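Local coordinates for protein FI20010p1 (Drosophila melanogaster, PDB 7CFB) that probably acts in piRNA amplification and gene silencing, using extended Tudor domains to help assemble the amplification complex, at residues W69-Q81 / I213-D225. Sequence-based numbering, arbitrary orientation.
Sequences WDESSDRIKKVLQ and ITEDDMAMLNEID
Lys-77 and Asp-217 form a buried salt bridge between helix 74-80 and helix 215-225: NZ meets OD1 of Asp-217 on its syn side at 2.6 Å. The same ammonium group donates to Trp-69 O at 3.0 Å from well above the carbonyl plane, tying together the loop and the two helices. Next to this polar cluster, Met-220 reaches across with CG anti to its backbone N (chi1 -174°), laying SD against Lys-77 CG at 3.6 Å. A bend at chi3 then packs the CE methyl over one face of the Trp-69 indole, 4.1 Å from CD2, while SD stands above the six-membered ring, 4.9 Å from its centroid, as a Met-aromatic contact. Cut back to an alanine, Lys-77 would probably leave the Asp-217 carboxylate and Trp-69 O without their shared cation and remove most of the aliphatic chain against which Met-220 SD packs. Farther along, Leu-80 CD2 packs 3.6 Å from Ile-224 CG1, while the Gln-81 amide lies across CB and CG of Met-220, its NE2 held by a weak bond to Lys-77 O. A water lies within hydrogen-bonding distance of both Trp-69 O and Asp-217 OD2; at the margins, others link Glu-71 OE1 to Thr-214 OG1 and Gln-81 O to Glu-223 OE2. Thr-214 OG1 also caps helix 215-225 by accepting from Asp-217 N at 3.2 Å. The helices, crossing at 48° with axes 11.0 Å apart, join the two sheets of this extended Tudor fold: Leu-80 and Glu-223 rest on Ile-108 of strand 108-117, whereas Asp-217 and Leu-221 pack on Tyr-176 of strand 176-184.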
loop_
_atom_site.group_PDB
_atom_site.type_symbol
_atom_site.label_atom_id
_atom_site.label_comp_id
_atom_site.label_asym_id
_atom_site.label_seq_id
_atom_site.Cartn_x
_atom_site.Cartn_y
_atom_site.Cartn_z
ATOM N N TRP A 69 1.839 -2.686 10.589
ATOM C CA TRP A 69 3.194 -3.225 10.293
ATOM C C TRP A 69 3.671 -4.049 11.485
ATOM O O TRP A 69 4.785 -3.877 11.916
ATOM C CB TRP A 69 4.187 -2.132 9.888
ATOM C CG TRP A 69 4.009 -1.655 8.488
ATOM C CD1 TRP A 69 3.629 -0.415 8.096
ATOM C CD2 TRP A 69 4.169 -2.411 7.285
ATOM N NE1 TRP A 69 3.556 -0.347 6.742
ATOM C CE2 TRP A 69 3.871 -1.556 6.217
ATOM C CE3 TRP A 69 4.539 -3.721 7.003
ATOM C CZ2 TRP A 69 3.949 -1.954 4.896
ATOM C CZ3 TRP A 69 4.579 -4.126 5.696
ATOM C CH2 TRP A 69 4.300 -3.252 4.663
ATOM N N ASP A 70 2.768 -4.889 12.031
ATOM C CA ASP A 70 2.999 -5.828 13.174
ATOM C C ASP A 70 3.770 -7.093 12.752
ATOM O O ASP A 70 3.668 -7.516 11.563
ATOM C CB ASP A 70 1.693 -6.279 13.823
ATOM C CG ASP A 70 1.053 -7.522 13.219
ATOM O OD1 ASP A 70 1.165 -7.743 11.999
ATOM O OD2 ASP A 70 0.413 -8.238 13.981
ATOM N N GLU A 71 4.370 -7.756 13.748
ATOM C CA GLU A 71 5.289 -8.906 13.554
ATOM C C GLU A 71 4.651 -9.937 12.613
ATOM O O GLU A 71 5.365 -10.551 11.913
ATOM C CB GLU A 71 5.821 -9.453 14.875
ATOM C CG GLU A 71 7.049 -8.716 15.380
ATOM C CD GLU A 71 8.287 -8.754 14.499
ATOM O OE1 GLU A 71 9.056 -7.787 14.515
ATOM O OE2 GLU A 71 8.474 -9.761 13.804
ATOM N N SER A 72 3.326 -10.067 12.563
ATOM C CA SER A 72 2.586 -10.952 11.630
ATOM C C SER A 72 2.756 -10.551 10.156
ATOM O O SER A 72 2.515 -11.377 9.321
ATOM C CB SER A 72 1.153 -11.071 12.020
ATOM O OG SER A 72 0.431 -9.901 11.735
ATOM N N SER A 73 3.143 -9.310 9.873
ATOM C CA SER A 73 3.416 -8.763 8.523
ATOM C C SER A 73 4.887 -8.978 8.139
ATOM O O SER A 73 5.274 -8.531 7.083
ATOM C CB SER A 73 3.065 -7.307 8.482
ATOM O OG SER A 73 4.006 -6.531 9.167
ATOM N N ASP A 74 5.641 -9.735 8.927
ATOM C CA ASP A 74 7.098 -9.880 8.707
ATOM C C ASP A 74 7.419 -10.377 7.295
ATOM O O ASP A 74 8.337 -9.840 6.724
ATOM C CB ASP A 74 7.730 -10.781 9.766
ATOM C CG ASP A 74 9.242 -10.785 9.726
ATOM O OD1 ASP A 74 9.824 -9.845 10.224
ATOM O OD2 ASP A 74 9.809 -11.713 9.148
ATOM N N ARG A 75 6.652 -11.297 6.744
ATOM C CA ARG A 75 6.959 -11.804 5.384
ATOM C C ARG A 75 6.859 -10.676 4.348
ATOM O O ARG A 75 7.639 -10.698 3.426
ATOM C CB ARG A 75 6.122 -13.027 5.050
ATOM C CG ARG A 75 6.432 -14.219 5.937
ATOM C CD ARG A 75 7.438 -15.153 5.321
ATOM N NE ARG A 75 6.891 -15.929 4.248
ATOM C CZ ARG A 75 7.623 -16.628 3.424
ATOM N NH1 ARG A 75 8.927 -16.603 3.556
ATOM N NH2 ARG A 75 7.068 -17.339 2.476
ATOM N N ILE A 76 5.887 -9.777 4.493
ATOM C CA ILE A 76 5.741 -8.632 3.558
ATOM C C ILE A 76 6.981 -7.760 3.701
ATOM O O ILE A 76 7.526 -7.380 2.706
ATOM C CB ILE A 76 4.469 -7.823 3.841
ATOM C CG1 ILE A 76 3.208 -8.683 3.798
ATOM C CG2 ILE A 76 4.397 -6.620 2.923
ATOM C CD1 ILE A 76 2.054 -8.082 4.536
ATOM N N LYS A 77 7.426 -7.539 4.929
ATOM C CA LYS A 77 8.622 -6.705 5.180
ATOM C C LYS A 77 9.837 -7.336 4.496
ATOM O O LYS A 77 10.580 -6.627 3.889
ATOM C CB LYS A 77 8.840 -6.568 6.681
ATOM C CG LYS A 77 7.695 -5.949 7.460
ATOM C CD LYS A 77 8.096 -5.580 8.852
ATOM C CE LYS A 77 7.112 -6.003 9.917
ATOM N NZ LYS A 77 7.317 -5.266 11.179
ATOM N N LYS A 78 9.973 -8.653 4.576
ATOM C CA LYS A 78 11.104 -9.367 3.944
ATOM C C LYS A 78 11.057 -9.189 2.428
ATOM O O LYS A 78 12.094 -9.017 1.851
ATOM C CB LYS A 78 11.091 -10.843 4.322
ATOM C CG LYS A 78 11.688 -11.190 5.666
ATOM C CD LYS A 78 11.804 -12.686 5.817
ATOM C CE LYS A 78 11.958 -13.179 7.238
ATOM N NZ LYS A 78 12.749 -12.254 8.077
ATOM N N VAL A 79 9.886 -9.280 1.816
ATOM C CA VAL A 79 9.761 -9.060 0.348
ATOM C C VAL A 79 10.115 -7.610 0.021
ATOM O O VAL A 79 10.825 -7.378 -0.914
ATOM C CB VAL A 79 8.346 -9.375 -0.146
ATOM C CG1 VAL A 79 8.077 -8.772 -1.513
ATOM C CG2 VAL A 79 8.085 -10.858 -0.152
ATOM N N LEU A 80 9.649 -6.686 0.841
ATOM C CA LEU A 80 9.856 -5.255 0.565
ATOM C C LEU A 80 11.342 -4.907 0.547
ATOM O O LEU A 80 11.749 -4.257 -0.351
ATOM C CB LEU A 80 9.083 -4.422 1.581
ATOM C CG LEU A 80 8.889 -2.980 1.159
ATOM C CD1 LEU A 80 7.516 -2.476 1.533
ATOM C CD2 LEU A 80 9.967 -2.101 1.743
ATOM N N GLN A 81 12.119 -5.485 1.445
ATOM C CA GLN A 81 13.568 -5.192 1.573
ATOM C C GLN A 81 14.420 -6.134 0.708
ATOM O O GLN A 81 15.605 -6.214 0.941
ATOM C CB GLN A 81 13.942 -5.136 3.042
ATOM C CG GLN A 81 13.329 -3.948 3.739
ATOM C CD GLN A 81 13.535 -4.030 5.222
ATOM O OE1 GLN A 81 14.337 -3.317 5.783
ATOM N NE2 GLN A 81 12.809 -4.919 5.863
ATOM N N ILE A 213 8.146 -1.451 18.134
ATOM C CA ILE A 213 8.959 -0.580 17.233
ATOM C C ILE A 213 10.430 -0.967 17.343
ATOM O O ILE A 213 11.154 -0.334 18.124
ATOM C CB ILE A 213 8.755 0.923 17.508
ATOM C CG1 ILE A 213 7.310 1.366 17.284
ATOM C CG2 ILE A 213 9.731 1.753 16.685
ATOM C CD1 ILE A 213 7.053 2.809 17.657
ATOM N N THR A 214 10.820 -1.973 16.568
ATOM C CA THR A 214 12.206 -2.483 16.503
ATOM C C THR A 214 13.057 -1.593 15.596
ATOM O O THR A 214 12.500 -0.779 14.873
ATOM C CB THR A 214 12.215 -3.935 16.035
ATOM O OG1 THR A 214 12.036 -3.905 14.627
ATOM C CG2 THR A 214 11.149 -4.769 16.709
ATOM N N GLU A 215 14.375 -1.741 15.669
ATOM C CA GLU A 215 15.317 -0.970 14.821
ATOM C C GLU A 215 15.119 -1.370 13.359
ATOM O O GLU A 215 15.244 -0.532 12.504
ATOM C CB GLU A 215 16.754 -1.211 15.262
ATOM C CG GLU A 215 17.755 -0.409 14.456
ATOM C CD GLU A 215 18.954 -1.180 13.915
ATOM O OE1 GLU A 215 19.961 -1.284 14.637
ATOM O OE2 GLU A 215 18.881 -1.656 12.757
ATOM N N ASP A 216 14.837 -2.636 13.098
ATOM C CA ASP A 216 14.632 -3.109 11.706
ATOM C C ASP A 216 13.414 -2.408 11.103
ATOM O O ASP A 216 13.441 -2.138 9.932
ATOM C CB ASP A 216 14.494 -4.627 11.646
ATOM C CG ASP A 216 15.792 -5.373 11.908
ATOM O OD1 ASP A 216 16.850 -4.739 11.898
ATOM O OD2 ASP A 216 15.714 -6.574 12.122
ATOM N N ASP A 217 12.373 -2.201 11.900
ATOM C CA ASP A 217 11.135 -1.546 11.431
ATOM C C ASP A 217 11.459 -0.117 10.980
ATOM O O ASP A 217 11.035 0.257 9.916
ATOM C CB ASP A 217 10.078 -1.620 12.530
ATOM C CG ASP A 217 9.254 -2.891 12.536
ATOM O OD1 ASP A 217 9.290 -3.629 11.573
ATOM O OD2 ASP A 217 8.569 -3.103 13.513
ATOM N N MET A 218 12.241 0.625 11.747
ATOM C CA MET A 218 12.606 2.004 11.349
ATOM C C MET A 218 13.460 1.965 10.079
ATOM O O MET A 218 13.322 2.845 9.250
ATOM C CB MET A 218 13.337 2.729 12.472
ATOM C CG MET A 218 12.492 2.868 13.701
ATOM S SD MET A 218 11.226 4.120 13.513
ATOM C CE MET A 218 12.232 5.597 13.481
ATOM N N ALA A 219 14.337 0.974 9.962
ATOM C CA ALA A 219 15.168 0.848 8.755
ATOM C C ALA A 219 14.263 0.597 7.552
ATOM O O ALA A 219 14.484 1.180 6.511
ATOM C CB ALA A 219 16.155 -0.262 8.938
ATOM N N MET A 220 13.262 -0.248 7.717
ATOM C CA MET A 220 12.347 -0.509 6.594
ATOM C C MET A 220 11.607 0.778 6.212
ATOM O O MET A 220 11.448 1.016 5.053
ATOM C CB MET A 220 11.336 -1.576 6.975
ATOM C CG MET A 220 10.512 -1.942 5.823
ATOM S SD MET A 220 9.162 -2.897 6.329
ATOM C CE MET A 220 8.200 -1.754 7.298
ATOM N N LEU A 221 11.193 1.569 7.188
ATOM C CA LEU A 221 10.455 2.811 6.880
ATOM C C LEU A 221 11.334 3.783 6.086
ATOM O O LEU A 221 10.801 4.453 5.238
ATOM C CB LEU A 221 9.874 3.393 8.161
ATOM C CG LEU A 221 8.634 2.685 8.691
ATOM C CD1 LEU A 221 7.889 3.595 9.630
ATOM C CD2 LEU A 221 7.740 2.248 7.554
ATOM N N ASN A 222 12.624 3.854 6.385
ATOM C CA ASN A 222 13.547 4.696 5.589
ATOM C C ASN A 222 13.578 4.178 4.152
ATOM O O ASN A 222 13.544 4.975 3.266
ATOM C CB ASN A 222 14.943 4.716 6.198
ATOM C CG ASN A 222 14.997 5.484 7.501
ATOM O OD1 ASN A 222 14.167 6.350 7.744
ATOM N ND2 ASN A 222 15.972 5.181 8.337
ATOM N N GLU A 223 13.622 2.872 3.951
ATOM C CA GLU A 223 13.643 2.285 2.590
ATOM C C GLU A 223 12.325 2.620 1.874
ATOM O O GLU A 223 12.346 2.866 0.678
ATOM C CB GLU A 223 13.929 0.787 2.670
ATOM C CG GLU A 223 15.300 0.381 2.152
ATOM C CD GLU A 223 15.454 -1.081 1.756
ATOM O OE1 GLU A 223 15.501 -1.389 0.560
ATOM O OE2 GLU A 223 15.528 -1.905 2.644
ATOM N N ILE A 224 11.210 2.567 2.594
ATOM C CA ILE A 224 9.899 2.890 1.977
ATOM C C ILE A 224 9.864 4.368 1.599
ATOM O O ILE A 224 9.459 4.675 0.502
ATOM C CB ILE A 224 8.712 2.495 2.879
ATOM C CG1 ILE A 224 8.676 0.989 3.121
ATOM C CG2 ILE A 224 7.416 2.986 2.271
ATOM C CD1 ILE A 224 7.537 0.517 3.963
ATOM N N ASP A 225 10.359 5.215 2.483
ATOM C CA ASP A 225 10.286 6.680 2.277
ATOM C C ASP A 225 11.052 7.092 1.024
ATOM O O ASP A 225 10.590 7.988 0.365
ATOM C CB ASP A 225 10.578 7.452 3.556
ATOM C CG ASP A 225 10.116 8.887 3.497
ATOM O OD1 ASP A 225 8.939 9.107 3.313
ATOM O OD2 ASP A 225 10.946 9.750 3.616
HETATM O O HOH W 1 5.887 -2.050 13.506
HETATM O O HOH W 2 7.274 -5.177 14.068
HETATM O O HOH W 3 11.515 -6.408 13.199
HETATM O O HOH W 4 17.208 -4.021 1.746
#